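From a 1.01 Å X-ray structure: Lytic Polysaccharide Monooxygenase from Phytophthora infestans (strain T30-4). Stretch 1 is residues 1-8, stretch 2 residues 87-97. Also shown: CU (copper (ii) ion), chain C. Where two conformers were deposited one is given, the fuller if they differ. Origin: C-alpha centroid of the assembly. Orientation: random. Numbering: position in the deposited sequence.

Stretch 1, residues 1-8: HGYIAKPA
Stretch 2 (87-97) TATFSRGIVHA

The N-terminal stretch and residues 87-97 of the same chain run in broadly antiparallel directions, joined by a short pair of strands at one end and by a copper ion at the other. The axes of strands 4-6 and 88-90 approach to 4.6 Å, with 125° between their N-to-C directions. Ile 4 pairs with Phe 90 as a non-hydrogen-bonded pair (CA-CA 4.3 Å), their side chains diverging, and Lys 6 pairs with Thr 89 as a hydrogen-bonded pair (CA-CA 5.0 Å). The register therefore shifts by one residue, a beta bulge centred on Ala 5, whose phi/psi of -100/-27° departs from the extended values of Ile 4 (-70/123°) and Lys 6 (-138/118°). A cis peptide bond precedes Pro 7. Together the two stretches bury 612 Å².

The bulge lets two successive amides share one carbonyl: Ala 5 N and Lys 6 N donate to Thr 89 O at 2.8 and 3.2 Å. Thr 89 N returns a nearly straight bond to Lys 6 O (2.8 Å, 169°), which also receives a CA-H...O contact from Ala 88 CA at 3.3 Å. Beyond the strands, Ser 91 (phi/psi -79/-16°) continues the ladder in another form. Its amide N makes a weak bond to Tyr 3 O, short at 2.8 Å but bent to 123°, while its side chain, chi1 p, places OG 3.1 Å from the donor Tyr 3 N.

The same serine packs against the tyrosine ring. Tyr 3 has chi1 p and chi2 -87°, and Ser 91 CB lies over the ring face, 3.5 Å from the Tyr 3 ring centroid and 12° off its normal, a CH-pi contact. Phe 90 (chi1 -146°, between wells; chi2 46°) starts away from the first stretch, but its ring comes back toward it, with Tyr 3 N over one face, bringing CE2 to 3.6 Å from His 1 O and CZ to 3.4 Å from Gly 2 C. Gly 2, at phi/psi 132/165°, must lack a side chain: a CB would sit 2.3 Å from Phe 90 CE2 and jam against the preceding carbonyl O. Arg 92 (chi1 p, chi2 t, chi3 p) brings CD to 3.4 Å from His 1 O. Apolar contacts add to the packing: Ile 4 (m, t) brings CG1 to 4.2 Å from Phe 90 CD1 and CG2 to 4.3 Å from Ala 88 CB, and Pro 7 CD lies 4.2 Å from Ala 88 CB. Lys 6 and Thr 89 share a sheet face, CB to CB 4.0 Å, before the all-t lysine leads away.

At the other end, a copper ion links the stretches directly, and a water adds hydrogen bonds. His 1 (m, chi2 59°) chelates CU through N at 2.2 Å and ND1 at 1.9 Å; His 96 (m, chi2 -61°) supplies NE2 at 1.9 Å, completing the histidine brace typical of lytic polysaccharide monooxygenases. The 3.1 Å between His 1 N and His 96 NE2 reflects this shared metal. The water donates to His 1 O (2.8 Å) and Gly 93 O (2.7 Å) and accepts from Val 95 N (3.0 Å), bridging the backbones.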

# COMPACT_ATOMS: atom_id res chain seq x y z
N HIS A 1 1.57 -6.28 -8.16
CA HIS A 1 0.20 -6.72 -7.97
C HIS A 1 -0.02 -7.27 -6.56
O HIS A 1 0.92 -7.72 -5.90
CB HIS A 1 -0.21 -7.71 -9.04
CG HIS A 1 -0.38 -7.03 -10.38
ND1 HIS A 1 0.66 -6.33 -11.00
CD2 HIS A 1 -1.46 -6.90 -11.18
CE1 HIS A 1 0.21 -5.85 -12.14
NE2 HIS A 1 -1.08 -6.19 -12.28
N GLY A 2 -1.26 -7.28 -6.15
CA GLY A 2 -1.63 -7.84 -4.86
C GLY A 2 -2.53 -6.92 -4.07
O GLY A 2 -2.62 -5.72 -4.34
N TYR A 3 -3.15 -7.49 -3.04
CA TYR A 3 -4.02 -6.77 -2.10
C TYR A 3 -3.76 -7.36 -0.72
O TYR A 3 -3.40 -8.55 -0.60
CB TYR A 3 -5.51 -6.86 -2.51
CG TYR A 3 -6.03 -8.26 -2.70
CD1 TYR A 3 -5.89 -8.90 -3.93
CD2 TYR A 3 -6.60 -8.99 -1.67
CE1 TYR A 3 -6.28 -10.22 -4.12
CE2 TYR A 3 -7.02 -10.29 -1.86
CZ TYR A 3 -6.85 -10.90 -3.07
OH TYR A 3 -7.17 -12.21 -3.26
N ILE A 4 -4.10 -6.61 0.31
CA ILE A 4 -4.14 -7.22 1.65
C ILE A 4 -5.32 -8.18 1.69
O ILE A 4 -6.47 -7.78 1.41
CB ILE A 4 -4.20 -6.16 2.75
CG1 ILE A 4 -2.86 -5.44 2.83
CG2 ILE A 4 -4.60 -6.79 4.08
CD1 ILE A 4 -2.78 -4.42 3.93
N ALA A 5 -5.02 -9.42 2.00
CA ALA A 5 -6.01 -10.51 1.99
C ALA A 5 -6.52 -10.83 3.39
O ALA A 5 -7.64 -11.37 3.49
CB ALA A 5 -5.41 -11.73 1.36
N LYS A 6 -5.75 -10.58 4.41
CA LYS A 6 -6.14 -10.79 5.81
C LYS A 6 -5.64 -9.58 6.56
O LYS A 6 -4.45 -9.33 6.56
CB LYS A 6 -5.48 -12.06 6.30
CG LYS A 6 -6.03 -12.58 7.59
CD LYS A 6 -5.46 -13.92 7.96
CE LYS A 6 -6.12 -14.50 9.18
NZ LYS A 6 -5.36 -15.67 9.66
N PRO A 7 -6.51 -8.78 7.19
CA PRO A 7 -7.97 -8.94 7.21
C PRO A 7 -8.58 -8.82 5.81
O PRO A 7 -8.01 -8.20 4.92
CB PRO A 7 -8.41 -7.80 8.13
CG PRO A 7 -7.34 -6.78 7.98
CD PRO A 7 -6.06 -7.56 7.84
N ALA A 8 -9.73 -9.45 5.64
CA ALA A 8 -10.28 -9.62 4.30
C ALA A 8 -10.96 -8.36 3.81
O ALA A 8 -11.89 -7.84 4.44
CB ALA A 8 -11.27 -10.75 4.30
N THR A 87 -0.28 -9.04 12.60
CA THR A 87 0.12 -9.05 11.21
C THR A 87 -1.03 -8.58 10.32
O THR A 87 -2.20 -8.58 10.73
CB THR A 87 0.54 -10.43 10.72
OG1 THR A 87 -0.59 -11.32 10.62
CG2 THR A 87 1.64 -11.04 11.56
N ALA A 88 -0.67 -8.26 9.08
CA ALA A 88 -1.60 -8.26 7.94
C ALA A 88 -0.94 -9.13 6.88
O ALA A 88 0.28 -9.12 6.76
CB ALA A 88 -1.89 -6.86 7.43
N THR A 89 -1.72 -9.85 6.11
CA THR A 89 -1.16 -10.77 5.12
C THR A 89 -1.54 -10.33 3.72
O THR A 89 -2.72 -10.09 3.45
CB THR A 89 -1.64 -12.19 5.38
OG1 THR A 89 -1.38 -12.52 6.74
CG2 THR A 89 -0.96 -13.19 4.50
N PHE A 90 -0.55 -10.25 2.85
CA PHE A 90 -0.80 -9.91 1.45
C PHE A 90 -1.36 -11.12 0.71
O PHE A 90 -1.24 -12.28 1.14
CB PHE A 90 0.49 -9.43 0.80
CG PHE A 90 0.33 -8.36 -0.26
CD1 PHE A 90 -0.48 -7.26 -0.06
CD2 PHE A 90 1.05 -8.45 -1.43
CE1 PHE A 90 -0.55 -6.24 -1.00
CE2 PHE A 90 1.00 -7.41 -2.35
CZ PHE A 90 0.19 -6.33 -2.15
N SER A 91 -1.90 -10.87 -0.47
CA SER A 91 -2.56 -11.93 -1.25
C SER A 91 -1.53 -12.81 -1.96
O SER A 91 -1.92 -13.89 -2.41
CB SER A 91 -3.52 -11.32 -2.26
OG SER A 91 -2.82 -10.57 -3.25
N ARG A 92 -0.30 -12.35 -2.06
CA ARG A 92 0.77 -13.02 -2.80
C ARG A 92 2.06 -12.43 -2.27
O ARG A 92 2.05 -11.63 -1.30
CB ARG A 92 0.58 -12.81 -4.31
CG ARG A 92 0.56 -11.34 -4.71
CD ARG A 92 0.80 -11.12 -6.20
NE ARG A 92 -0.22 -11.80 -7.00
CZ ARG A 92 -0.04 -12.26 -8.23
NH1 ARG A 92 1.10 -12.08 -8.85
NH2 ARG A 92 -1.02 -12.92 -8.79
N GLY A 93 3.17 -12.79 -2.88
CA GLY A 93 4.44 -12.13 -2.60
C GLY A 93 4.51 -10.77 -3.25
O GLY A 93 3.71 -10.47 -4.16
N ILE A 94 5.48 -9.99 -2.83
CA ILE A 94 5.67 -8.64 -3.36
C ILE A 94 6.82 -8.64 -4.38
O ILE A 94 7.94 -9.02 -4.01
CB ILE A 94 5.91 -7.64 -2.22
CG1 ILE A 94 4.70 -7.54 -1.30
CG2 ILE A 94 6.33 -6.30 -2.80
CD1 ILE A 94 4.96 -6.75 -0.04
N VAL A 95 6.52 -8.26 -5.63
CA VAL A 95 7.51 -8.39 -6.72
C VAL A 95 7.85 -7.05 -7.33
O VAL A 95 8.51 -7.07 -8.35
CB VAL A 95 7.06 -9.36 -7.83
CG1 VAL A 95 6.68 -10.72 -7.31
CG2 VAL A 95 5.96 -8.75 -8.71
N HIS A 96 7.43 -5.93 -6.74
CA HIS A 96 7.87 -4.61 -7.20
C HIS A 96 8.47 -3.85 -6.04
O HIS A 96 7.93 -3.95 -4.93
CB HIS A 96 6.73 -3.76 -7.76
CG HIS A 96 5.83 -4.50 -8.70
ND1 HIS A 96 6.26 -5.05 -9.88
CD2 HIS A 96 4.50 -4.70 -8.66
CE1 HIS A 96 5.22 -5.62 -10.48
NE2 HIS A 96 4.12 -5.40 -9.77
N ALA A 97 9.53 -3.11 -6.29
CA ALA A 97 10.12 -2.21 -5.30
C ALA A 97 9.17 -1.05 -5.01
O ALA A 97 8.32 -0.70 -5.82
CB ALA A 97 11.43 -1.67 -5.77
CU CU C . 2.34 -5.96 -10.20
O HOH W 1 3.55 -8.55 -6.07